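Putative Oleoyl-[acyl-carrier protein] thioesterase (Lactobacillus plantarum, PDB 2OWN) probably hydrolyses the thioester of oleoyl-[acyl-carrier protein], releasing the fatty acid from its carrier protein. Local coordinates at residues R28-L34 / I70-P76; I37-S42 / V82-V86; V189-P193 / A221-I225; L197-D201 / P258-Q262. The contacts are given in a common frame with arbitrary orientation. Residue numbers count along the deposited sequence, not the author numbering.

Contact 1 (R28-L34 / I70-P76); sequences RATLTTL and IDITRMP
A helix start seated on an inner strand has its apolar centre where L34 (t,p) sets CD2 3.8 Å from I70 CG2 and 4.2 Å from I72 CD1. L31 (m,t) begins sideways but brings CD2 to 3.9 Å from I72 CD1. M75, a selenomethionine folded m,m,m, fills the remaining gap: its CE lies 3.9 Å from L34 CB, 4.3 Å from L31 CD2 and, against the backbone, 3.1 Å from A29 O and 3.3 Å from T30 O. Farther out, P76 CD meets A29 CB at 4.0 Å and L34 CD1 at 4.3 Å.

Both backbones are extended at the polar edge, where A29 and P76 are in register (CA to CA 5.4 Å). A29 N donates to P76 O at 2.7 Å, almost linearly, and R28 CA adds a CH...O contact of 3.4 Å to P76 O. T30 (chi1 p) is the N-cap, its OG1 accepting from T33 N at 3.1 Å, while L34 N to T30 O, 3.0 Å, opens the helix. The guanidinium of R28 runs outward to a salt bridge with D201, and F171 of the second subunit packs on T30.

A helix that enters across the end of extended strand I70-I72, with alternate isoleucines turned inward, is characteristic of the hotdog fold, whose sheet wraps a long central helix.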
loop_
_atom_site.group_PDB
_atom_site.type_symbol
_atom_site.label_atom_id
_atom_site.label_comp_id
_atom_site.label_asym_id
_atom_site.label_seq_id
_atom_site.Cartn_x
_atom_site.Cartn_y
_atom_site.Cartn_z
ATOM N N ARG B 28 -9.815 -4.417 8.290
ATOM C CA ARG B 28 -9.562 -5.728 7.675
ATOM C C ARG B 28 -8.723 -5.554 6.424
ATOM O O ARG B 28 -8.884 -4.546 5.719
ATOM C CB ARG B 28 -10.868 -6.391 7.313
ATOM C CG ARG B 28 -11.764 -6.655 8.537
ATOM C CD ARG B 28 -13.146 -7.200 8.238
ATOM N NE ARG B 28 -13.840 -6.436 7.183
ATOM C CZ ARG B 28 -15.163 -6.322 7.014
ATOM N NH1 ARG B 28 -16.057 -6.889 7.851
ATOM N NH2 ARG B 28 -15.601 -5.579 5.978
ATOM N N ALA B 29 -7.870 -6.544 6.155
ATOM C CA ALA B 29 -6.961 -6.566 5.001
ATOM C C ALA B 29 -7.707 -6.458 3.675
ATOM O O ALA B 29 -8.786 -7.030 3.524
ATOM C CB ALA B 29 -6.099 -7.844 4.995
ATOM N N THR B 30 -7.138 -5.694 2.752
ATOM C CA THR B 30 -7.701 -5.518 1.422
ATOM C C THR B 30 -7.287 -6.718 0.558
ATOM O O THR B 30 -6.385 -7.488 0.951
ATOM C CB THR B 30 -7.151 -4.254 0.737
ATOM O OG1 THR B 30 -5.741 -4.399 0.544
ATOM C CG2 THR B 30 -7.438 -2.983 1.578
ATOM N N LEU B 31 -7.935 -6.867 -0.602
ATOM C CA LEU B 31 -7.564 -7.913 -1.593
ATOM C C LEU B 31 -6.146 -7.693 -2.128
ATOM O O LEU B 31 -5.452 -8.673 -2.419
ATOM C CB LEU B 31 -8.554 -8.018 -2.783
ATOM C CG LEU B 31 -9.842 -8.780 -2.531
ATOM C CD1 LEU B 31 -10.864 -8.574 -3.657
ATOM C CD2 LEU B 31 -9.522 -10.268 -2.329
ATOM N N THR B 32 -5.761 -6.416 -2.295
ATOM C CA THR B 32 -4.403 -6.002 -2.716
ATOM C C THR B 32 -3.395 -6.612 -1.722
ATOM O O THR B 32 -2.485 -7.322 -2.155
ATOM C CB THR B 32 -4.268 -4.477 -2.804
ATOM O OG1 THR B 32 -5.308 -3.968 -3.652
ATOM C CG2 THR B 32 -2.899 -4.062 -3.351
ATOM N N THR B 33 -3.640 -6.410 -0.417
ATOM C CA THR B 33 -2.799 -6.990 0.667
ATOM C C THR B 33 -2.768 -8.526 0.656
ATOM O O THR B 33 -1.699 -9.097 0.846
ATOM C CB THR B 33 -3.232 -6.511 2.067
ATOM O OG1 THR B 33 -2.961 -5.118 2.150
ATOM C CG2 THR B 33 -2.483 -7.260 3.236
ATOM N N LEU B 34 -3.934 -9.156 0.431
ATOM C CA LEU B 34 -4.071 -10.633 0.397
ATOM C C LEU B 34 -3.157 -11.235 -0.673
ATOM O O LEU B 34 -2.397 -12.160 -0.365
ATOM C CB LEU B 34 -5.521 -11.083 0.170
ATOM C CG LEU B 34 -5.820 -12.574 0.374
ATOM C CD1 LEU B 34 -5.652 -12.936 1.843
ATOM C CD2 LEU B 34 -7.219 -12.912 -0.086
ATOM N N ILE B 70 -9.791 -17.448 -5.492
ATOM C CA ILE B 70 -9.615 -17.162 -4.050
ATOM C C ILE B 70 -10.894 -17.533 -3.299
ATOM O O ILE B 70 -11.954 -17.050 -3.679
ATOM C CB ILE B 70 -9.295 -15.657 -3.804
ATOM C CG1 ILE B 70 -8.169 -15.140 -4.728
ATOM C CG2 ILE B 70 -8.954 -15.398 -2.319
ATOM C CD1 ILE B 70 -7.892 -13.666 -4.593
ATOM N N ASP B 71 -10.777 -18.401 -2.285
ATOM C CA ASP B 71 -11.873 -18.852 -1.416
ATOM C C ASP B 71 -11.607 -18.144 -0.092
ATOM O O ASP B 71 -10.638 -18.483 0.572
ATOM C CB ASP B 71 -11.851 -20.387 -1.279
ATOM C CG ASP B 71 -12.970 -20.956 -0.385
ATOM O OD1 ASP B 71 -13.911 -20.245 0.026
ATOM O OD2 ASP B 71 -12.915 -22.176 -0.110
ATOM N N ILE B 72 -12.464 -17.187 0.285
ATOM C CA ILE B 72 -12.305 -16.389 1.517
ATOM C C ILE B 72 -13.310 -16.775 2.620
ATOM O O ILE B 72 -14.513 -16.609 2.430
ATOM C CB ILE B 72 -12.405 -14.854 1.207
ATOM C CG1 ILE B 72 -11.366 -14.443 0.145
ATOM C CG2 ILE B 72 -12.216 -14.009 2.485
ATOM C CD1 ILE B 72 -11.435 -13.016 -0.279
ATOM N N THR B 73 -12.796 -17.297 3.748
ATOM C CA THR B 73 -13.589 -17.634 4.956
ATOM C C THR B 73 -13.780 -16.284 5.676
ATOM O O THR B 73 -14.903 -15.910 6.025
ATOM C CB THR B 73 -12.904 -18.694 5.837
ATOM O OG1 THR B 73 -12.769 -19.907 5.084
ATOM C CG2 THR B 73 -13.707 -18.979 7.105
ATOM N N ARG B 74 -12.663 -15.610 5.948
ATOM C CA ARG B 74 -12.662 -14.233 6.495
ATOM C C ARG B 74 -11.326 -13.569 6.172
ATOM O O ARG B 74 -10.303 -14.260 6.147
ATOM C CB ARG B 74 -12.970 -14.129 7.996
ATOM C CG ARG B 74 -11.900 -14.576 8.989
ATOM C CD ARG B 74 -12.313 -14.198 10.374
ATOM N NE ARG B 74 -11.272 -14.538 11.335
ATOM C CZ ARG B 74 -10.199 -13.799 11.648
ATOM N NH1 ARG B 74 -9.926 -12.627 11.049
ATOM N NH2 ARG B 74 -9.351 -14.273 12.572
HETATM N N MSE B 75 -11.342 -12.255 5.950
HETATM C CA MSE B 75 -10.119 -11.506 5.654
HETATM C C MSE B 75 -9.332 -11.283 6.942
HETATM O O MSE B 75 -9.956 -11.184 8.016
HETATM C CB MSE B 75 -10.407 -10.154 4.981
HETATM C CG MSE B 75 -11.056 -10.300 3.616
HETATM SE SE MSE B 75 -9.856 -11.152 2.331
HETATM C CE MSE B 75 -8.759 -9.639 1.833
ATOM N N PRO B 76 -7.974 -11.288 6.862
ATOM C CA PRO B 76 -7.180 -10.984 8.050
ATOM C C PRO B 76 -7.504 -9.578 8.631
ATOM O O PRO B 76 -7.789 -8.648 7.866
ATOM C CB PRO B 76 -5.746 -11.041 7.522
ATOM C CG PRO B 76 -5.802 -11.970 6.416
ATOM C CD PRO B 76 -7.078 -11.654 5.740
#

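Contact 2 (I37-S42 / V82-V86); sequences IAVLAS and VTIAV
Helix-on-sheet packing depends on which residues each helical turn presents, and residues 37-42, helical throughout, make the point against the extended strand 82-86. The two axes approach to 7.9 Å and cross at -56°. A41 lies nearest I84 (CA to CA 6.3 Å) and S42 nearest V86 (also 6.3 Å).

I37 points at the strand with a p,t side chain, placing CD1 4.1 Å from V82 CG2 and CG1 4.0 Å from I84 CG1; its carbonyl O sits 3.6 Å from I84 CG2. A38 turns its CB away, yet its CA still lies 3.9 Å from I84 CG2. V39 and L40 face elsewhere, V39 onto Y20 and L40 onto R17 of the second subunit. One turn after I37, A41 N donates to I37 O (3.1 Å), and A41 CB comes to 3.4 Å from I84 CG2 and 4.1 Å from V86 CG1. The carbonyl of A41 places its O 3.6 Å from V86 CG1. Last comes S42, whose CB is 4.2 Å from V86 CG2 and whose side chain is about 4 Å from a bound unidentified ligand.

Across the way V82, I84 (m,p) and V86 (p) point toward the helix while T83 and A85 do not, as strand alternation dictates. No hydrogen bond links the segments: the hotdog helix is held on its sheet here by van der Waals packing of aliphatic groups, and the small A41 allows I84 its close approach.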
loop_
_atom_site.group_PDB
_atom_site.type_symbol
_atom_site.label_atom_id
_atom_site.label_comp_id
_atom_site.label_asym_id
_atom_site.label_seq_id
_atom_site.Cartn_x
_atom_site.Cartn_y
_atom_site.Cartn_z
ATOM N N ILE B 37 0.802 -10.461 0.210
ATOM C CA ILE B 37 1.393 -11.410 1.197
ATOM C C ILE B 37 1.510 -12.847 0.651
ATOM O O ILE B 37 2.419 -13.560 1.061
ATOM C CB ILE B 37 0.711 -11.340 2.614
ATOM C CG1 ILE B 37 -0.724 -11.902 2.630
ATOM C CG2 ILE B 37 0.793 -9.884 3.148
ATOM C CD1 ILE B 37 -1.446 -11.728 3.973
ATOM N N ALA B 38 0.580 -13.270 -0.225
ATOM C CA ALA B 38 0.635 -14.604 -0.884
ATOM C C ALA B 38 1.887 -14.674 -1.779
ATOM O O ALA B 38 2.676 -15.614 -1.662
ATOM C CB ALA B 38 -0.619 -14.887 -1.702
ATOM N N VAL B 39 2.059 -13.644 -2.619
ATOM C CA VAL B 39 3.227 -13.488 -3.527
ATOM C C VAL B 39 4.551 -13.301 -2.738
ATOM O O VAL B 39 5.594 -13.777 -3.201
ATOM C CB VAL B 39 2.965 -12.381 -4.615
ATOM C CG1 VAL B 39 4.239 -11.965 -5.392
ATOM C CG2 VAL B 39 1.863 -12.846 -5.564
ATOM N N LEU B 40 4.498 -12.610 -1.579
ATOM C CA LEU B 40 5.655 -12.424 -0.662
ATOM C C LEU B 40 6.158 -13.796 -0.195
ATOM O O LEU B 40 7.359 -14.025 -0.196
ATOM C CB LEU B 40 5.309 -11.564 0.567
ATOM C CG LEU B 40 6.427 -11.227 1.570
ATOM C CD1 LEU B 40 7.517 -10.379 0.913
ATOM C CD2 LEU B 40 5.865 -10.517 2.781
ATOM N N ALA B 41 5.227 -14.673 0.210
ATOM C CA ALA B 41 5.529 -16.070 0.624
ATOM C C ALA B 41 6.139 -16.900 -0.533
ATOM O O ALA B 41 7.083 -17.688 -0.304
ATOM C CB ALA B 41 4.276 -16.767 1.176
ATOM N N SER B 42 5.611 -16.697 -1.750
ATOM C CA SER B 42 6.081 -17.366 -2.982
ATOM C C SER B 42 7.496 -16.920 -3.381
ATOM O O SER B 42 8.317 -17.776 -3.721
ATOM C CB SER B 42 5.088 -17.162 -4.144
ATOM O OG SER B 42 5.510 -17.785 -5.346
ATOM N N VAL B 82 -0.849 -13.503 10.862
ATOM C CA VAL B 82 -1.302 -14.600 9.981
ATOM C C VAL B 82 -0.114 -15.407 9.473
ATOM O O VAL B 82 0.984 -14.864 9.343
ATOM C CB VAL B 82 -2.128 -14.118 8.748
ATOM C CG1 VAL B 82 -3.417 -13.445 9.206
ATOM C CG2 VAL B 82 -1.303 -13.203 7.781
ATOM N N THR B 83 -0.368 -16.687 9.177
ATOM C CA THR B 83 0.607 -17.630 8.640
ATOM C C THR B 83 0.251 -17.807 7.155
ATOM O O THR B 83 -0.902 -18.160 6.849
ATOM C CB THR B 83 0.570 -18.954 9.419
ATOM O OG1 THR B 83 0.952 -18.694 10.776
ATOM C CG2 THR B 83 1.523 -19.991 8.832
ATOM N N ILE B 84 1.205 -17.511 6.258
ATOM C CA ILE B 84 1.028 -17.653 4.795
ATOM C C ILE B 84 1.833 -18.886 4.363
ATOM O O ILE B 84 3.069 -18.826 4.342
ATOM C CB ILE B 84 1.467 -16.414 3.928
ATOM C CG1 ILE B 84 0.851 -15.092 4.409
ATOM C CG2 ILE B 84 1.126 -16.652 2.439
ATOM C CD1 ILE B 84 1.512 -14.467 5.598
ATOM N N ALA B 85 1.128 -19.986 4.069
ATOM C CA ALA B 85 1.721 -21.247 3.588
ATOM C C ALA B 85 1.583 -21.246 2.061
ATOM O O ALA B 85 0.547 -20.805 1.548
ATOM C CB ALA B 85 1.029 -22.448 4.190
ATOM N N VAL B 86 2.617 -21.721 1.354
ATOM C CA VAL B 86 2.653 -21.773 -0.129
ATOM C C VAL B 86 3.262 -23.099 -0.646
ATOM O O VAL B 86 4.090 -23.702 0.039
ATOM C CB VAL B 86 3.417 -20.527 -0.689
ATOM C CG1 VAL B 86 4.905 -20.542 -0.294
ATOM C CG2 VAL B 86 3.257 -20.422 -2.199
#

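Contact 3 (V189-P193 / A221-I225); sequences VDTLP and AHANI
Two consecutive side chains can do most of the work where a helix ends over a strand. T191 takes the m rotamer, which splits its branches: CG2 rests 3.4 Å from A223 CB, and OG1 lies 3.3 Å from A221 CB. L192 (m,t) leaves its CA sideways, but CD2 reaches 3.8 Å from I225 CG1 and 4.1 Å from A223 CB. The chain turns extended at L192 (-78/145), leading to P193, the N-cap of the short helix 194-197. T191 stands nearest A223, CA to CA 6.5 Å. On the extended strand, A221, A223 and I225 point toward the helix end, H222 and N224 away.

T191 OG1 is hydrogen-bonded to W187 O, and it also accepts from a water at 2.9 Å that donates in turn to H222 O at 2.8 Å. The chemistry is thus small-residue packing in the C-terminal hotdog domain, with the strand's inward alanines admitting the helix end and the buried hydroxyl of T191 making its polar link to the strand through a water.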
loop_
_atom_site.group_PDB
_atom_site.type_symbol
_atom_site.label_atom_id
_atom_site.label_comp_id
_atom_site.label_asym_id
_atom_site.label_seq_id
_atom_site.Cartn_x
_atom_site.Cartn_y
_atom_site.Cartn_z
ATOM N N VAL B 189 -12.066 -2.958 -6.731
ATOM C CA VAL B 189 -12.841 -2.739 -5.490
ATOM C C VAL B 189 -13.351 -1.295 -5.398
ATOM O O VAL B 189 -14.519 -1.106 -5.052
ATOM C CB VAL B 189 -12.062 -3.186 -4.213
ATOM C CG1 VAL B 189 -12.880 -2.933 -2.946
ATOM C CG2 VAL B 189 -11.706 -4.674 -4.330
ATOM N N ASP B 190 -12.490 -0.308 -5.708
ATOM C CA ASP B 190 -12.883 1.126 -5.688
ATOM C C ASP B 190 -13.985 1.480 -6.723
ATOM O O ASP B 190 -14.651 2.506 -6.545
ATOM C CB ASP B 190 -11.689 2.075 -5.847
ATOM C CG ASP B 190 -12.076 3.531 -5.672
ATOM O OD1 ASP B 190 -12.566 3.872 -4.570
ATOM O OD2 ASP B 190 -11.987 4.278 -6.667
ATOM N N THR B 191 -14.157 0.683 -7.800
ATOM C CA THR B 191 -15.264 0.887 -8.788
ATOM C C THR B 191 -16.633 0.860 -8.071
ATOM O O THR B 191 -17.520 1.645 -8.420
ATOM C CB THR B 191 -15.269 -0.162 -9.931
ATOM O OG1 THR B 191 -13.991 -0.185 -10.574
ATOM C CG2 THR B 191 -16.364 0.143 -10.991
ATOM N N LEU B 192 -16.759 -0.022 -7.062
ATOM C CA LEU B 192 -17.967 -0.163 -6.246
ATOM C C LEU B 192 -18.011 0.985 -5.216
ATOM O O LEU B 192 -16.948 1.376 -4.705
ATOM C CB LEU B 192 -17.983 -1.504 -5.513
ATOM C CG LEU B 192 -17.945 -2.771 -6.378
ATOM C CD1 LEU B 192 -17.694 -4.007 -5.511
ATOM C CD2 LEU B 192 -19.217 -2.918 -7.207
ATOM N N PRO B 193 -19.222 1.497 -4.879
ATOM C CA PRO B 193 -19.306 2.605 -3.922
ATOM C C PRO B 193 -19.106 2.144 -2.464
ATOM O O PRO B 193 -19.317 0.955 -2.156
ATOM C CB PRO B 193 -20.721 3.131 -4.145
ATOM C CG PRO B 193 -21.492 1.930 -4.495
ATOM C CD PRO B 193 -20.575 1.066 -5.297
ATOM N N ALA B 221 -12.203 0.939 -15.672
ATOM C CA ALA B 221 -12.715 -0.118 -14.792
ATOM C C ALA B 221 -14.228 -0.114 -14.861
ATOM O O ALA B 221 -14.830 0.944 -14.686
ATOM C CB ALA B 221 -12.262 0.096 -13.356
ATOM N N HIS B 222 -14.823 -1.281 -15.113
ATOM C CA HIS B 222 -16.278 -1.456 -15.202
ATOM C C HIS B 222 -16.741 -2.438 -14.127
ATOM O O HIS B 222 -15.974 -3.320 -13.750
ATOM C CB HIS B 222 -16.699 -1.968 -16.571
ATOM C CG HIS B 222 -16.237 -1.129 -17.716
ATOM N ND1 HIS B 222 -16.900 0.010 -18.115
ATOM C CD2 HIS B 222 -15.205 -1.288 -18.577
ATOM C CE1 HIS B 222 -16.278 0.534 -19.155
ATOM N NE2 HIS B 222 -15.250 -0.237 -19.458
ATOM N N ALA B 223 -17.975 -2.269 -13.636
ATOM C CA ALA B 223 -18.579 -3.157 -12.617
ATOM C C ALA B 223 -20.114 -3.222 -12.691
ATOM O O ALA B 223 -20.763 -2.186 -12.897
ATOM C CB ALA B 223 -18.139 -2.769 -11.201
ATOM N N ASN B 224 -20.649 -4.444 -12.577
ATOM C CA ASN B 224 -22.083 -4.758 -12.542
ATOM C C ASN B 224 -22.367 -5.446 -11.226
ATOM O O ASN B 224 -21.716 -6.449 -10.937
ATOM C CB ASN B 224 -22.501 -5.721 -13.674
ATOM C CG ASN B 224 -22.468 -5.088 -15.052
ATOM O OD1 ASN B 224 -22.823 -3.928 -15.222
ATOM N ND2 ASN B 224 -22.113 -5.880 -16.059
ATOM N N ILE B 225 -23.298 -4.910 -10.436
ATOM C CA ILE B 225 -23.719 -5.485 -9.155
ATOM C C ILE B 225 -24.901 -6.355 -9.577
ATOM O O ILE B 225 -25.935 -5.822 -10.023
ATOM C CB ILE B 225 -24.124 -4.423 -8.115
ATOM C CG1 ILE B 225 -22.959 -3.450 -7.852
ATOM C CG2 ILE B 225 -24.590 -5.114 -6.810
ATOM C CD1 ILE B 225 -23.309 -2.304 -6.916
HETATM O O HOH W 1 -14.109 -2.806 -11.767
#

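Contact 4 (L197-D201 / P258-Q262); sequences LLQHD and PEPIQ
A chain terminus gains order when its backbone borrows a partner from a turn. Residues 197-200 form a type I beta turn, with L198 at -73/-11 and Q199 at -128/28, after which H200 and D201 are extended and begin strand 200-209. P258 has helical angles (-58/-40), and E259, P260 and I261 are extended. The touching parts run 119° apart end to end, with Q199 nearest P260 (CA to CA 4.4 Å) and L198 nearest I261 (5.2 Å). One backbone bond ties them: I261 N donates to L198 O at 2.8 Å and 169°, and P260 CA adds a CH...O contact of 3.6 Å to L198 O. Just before the tail, L257 and R255 pair through their backbones with Q199 and D201; beyond these pairs the tail turns across the end of the strand.

Q199 (t,t) stretches along the tail, its OE1 3.5 Å from P260 CG and its NE2 3.5 Å from E259 CA; NE2 is hydrogen-bonded to L257 O. L198 (m,t) and I261 (m,t) give the apolar cover, L198 CD2 lying 3.8 Å from I261 O and I261 CD1 4.5 Å from D201 OD1. D201 forms salt bridges to R28 and R255, and the terminal carboxylate of Q262 to R25.

At this surface site a main-chain bond is the one hydrogen bond established between the segments, while the carboxylates of D201 and Q262 pair with arginines outside them.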
loop_
_atom_site.group_PDB
_atom_site.type_symbol
_atom_site.label_atom_id
_atom_site.label_comp_id
_atom_site.label_asym_id
_atom_site.label_seq_id
_atom_site.Cartn_x
_atom_site.Cartn_y
_atom_site.Cartn_z
ATOM N N LEU B 197 -19.488 -1.430 -0.270
ATOM C CA LEU B 197 -18.286 -1.982 0.426
ATOM C C LEU B 197 -18.401 -2.075 1.943
ATOM O O LEU B 197 -17.913 -3.047 2.524
ATOM C CB LEU B 197 -17.013 -1.201 0.039
ATOM C CG LEU B 197 -16.611 -1.230 -1.445
ATOM C CD1 LEU B 197 -15.461 -0.260 -1.698
ATOM C CD2 LEU B 197 -16.255 -2.640 -1.889
ATOM N N LEU B 198 -19.048 -1.076 2.555
ATOM C CA LEU B 198 -19.270 -1.042 4.016
ATOM C C LEU B 198 -20.331 -2.030 4.543
ATOM O O LEU B 198 -20.407 -2.192 5.762
ATOM C CB LEU B 198 -19.554 0.397 4.505
ATOM C CG LEU B 198 -18.357 1.360 4.408
ATOM C CD1 LEU B 198 -18.819 2.810 4.613
ATOM C CD2 LEU B 198 -17.212 0.982 5.386
ATOM N N GLN B 199 -21.129 -2.673 3.672
ATOM C CA GLN B 199 -22.135 -3.674 4.103
ATOM C C GLN B 199 -22.020 -5.023 3.349
ATOM O O GLN B 199 -23.004 -5.766 3.217
ATOM C CB GLN B 199 -23.529 -3.038 4.034
ATOM C CG GLN B 199 -24.582 -3.744 4.916
ATOM C CD GLN B 199 -25.869 -2.997 5.112
ATOM O OE1 GLN B 199 -26.056 -1.859 4.654
ATOM N NE2 GLN B 199 -26.792 -3.653 5.810
ATOM N N HIS B 200 -20.803 -5.351 2.899
ATOM C CA HIS B 200 -20.480 -6.596 2.182
ATOM C C HIS B 200 -19.069 -7.095 2.513
ATOM O O HIS B 200 -18.138 -6.289 2.567
ATOM C CB HIS B 200 -20.648 -6.446 0.657
ATOM C CG HIS B 200 -22.069 -6.274 0.226
ATOM N ND1 HIS B 200 -22.670 -5.039 0.134
ATOM C CD2 HIS B 200 -23.022 -7.182 -0.081
ATOM C CE1 HIS B 200 -23.932 -5.193 -0.217
ATOM N NE2 HIS B 200 -24.172 -6.485 -0.355
ATOM N N ASP B 201 -18.954 -8.399 2.775
ATOM C CA ASP B 201 -17.693 -9.100 3.068
ATOM C C ASP B 201 -17.383 -10.039 1.915
ATOM O O ASP B 201 -18.297 -10.601 1.321
ATOM C CB ASP B 201 -17.781 -9.899 4.376
ATOM C CG ASP B 201 -17.762 -9.021 5.623
ATOM O OD1 ASP B 201 -17.579 -7.795 5.523
ATOM O OD2 ASP B 201 -17.900 -9.573 6.732
ATOM N N PRO B 258 -25.859 -7.789 7.890
ATOM C CA PRO B 258 -27.135 -7.255 8.423
ATOM C C PRO B 258 -27.164 -5.731 8.568
ATOM O O PRO B 258 -28.169 -5.134 8.229
ATOM C CB PRO B 258 -27.264 -7.924 9.801
ATOM C CG PRO B 258 -26.427 -9.088 9.741
ATOM C CD PRO B 258 -25.296 -8.781 8.829
ATOM N N GLU B 259 -26.052 -5.141 9.021
ATOM C CA GLU B 259 -25.899 -3.696 9.210
ATOM C C GLU B 259 -24.602 -3.182 8.579
ATOM O O GLU B 259 -23.652 -3.974 8.420
ATOM C CB GLU B 259 -25.901 -3.373 10.699
ATOM C CG GLU B 259 -27.202 -3.764 11.427
ATOM C CD GLU B 259 -27.174 -3.520 12.940
ATOM O OE1 GLU B 259 -26.193 -2.956 13.475
ATOM O OE2 GLU B 259 -28.157 -3.912 13.607
ATOM N N PRO B 260 -24.557 -1.871 8.197
ATOM C CA PRO B 260 -23.313 -1.333 7.643
ATOM C C PRO B 260 -22.240 -1.185 8.727
ATOM O O PRO B 260 -22.575 -0.993 9.907
ATOM C CB PRO B 260 -23.702 0.063 7.122
ATOM C CG PRO B 260 -25.142 0.205 7.325
ATOM C CD PRO B 260 -25.595 -0.823 8.276
ATOM N N ILE B 261 -20.980 -1.290 8.312
ATOM C CA ILE B 261 -19.824 -1.105 9.207
ATOM C C ILE B 261 -19.674 0.419 9.306
ATOM O O ILE B 261 -19.618 1.092 8.267
ATOM C CB ILE B 261 -18.551 -1.781 8.679
ATOM C CG1 ILE B 261 -18.779 -3.292 8.535
ATOM C CG2 ILE B 261 -17.359 -1.521 9.617
ATOM C CD1 ILE B 261 -17.625 -4.029 7.947
ATOM N N GLN B 262 -19.663 0.956 10.532
ATOM C CA GLN B 262 -19.530 2.414 10.770
ATOM C C GLN B 262 -18.162 2.935 10.331
ATOM O O GLN B 262 -17.137 2.253 10.448
ATOM C CB GLN B 262 -19.788 2.786 12.243
ATOM C CG GLN B 262 -21.235 2.545 12.731
ATOM C CD GLN B 262 -22.284 3.474 12.098
ATOM O OE1 GLN B 262 -22.001 4.628 11.764
ATOM N NE2 GLN B 262 -23.511 2.978 11.977
ATOM O OXT GLN B 262 -18.095 4.050 9.818
#

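The four contacts follow the tandem hotdog plan. Contacts 1 and 2, centres 12 Å apart, share helix 31-48 of the N-terminal domain and cross along the chain, with P76 CB 3.7 Å from V82 CG1. Contacts 3 and 4 come later in sequence, also cross, and sit 16 Å apart between centres, with V189 CG1 3.5 Å from L197 CD2. One continuous sheet, with strands 61-72 and 200-209 as neighbours, and the R28-D201 salt bridge between contacts 1 and 4 join the halves. The centres of contacts 2 and 3 are 27 Å apart, on opposite sides of the chain's centre. All four touch the second subunit, so both halves of this single unit contribute to the dimer interface.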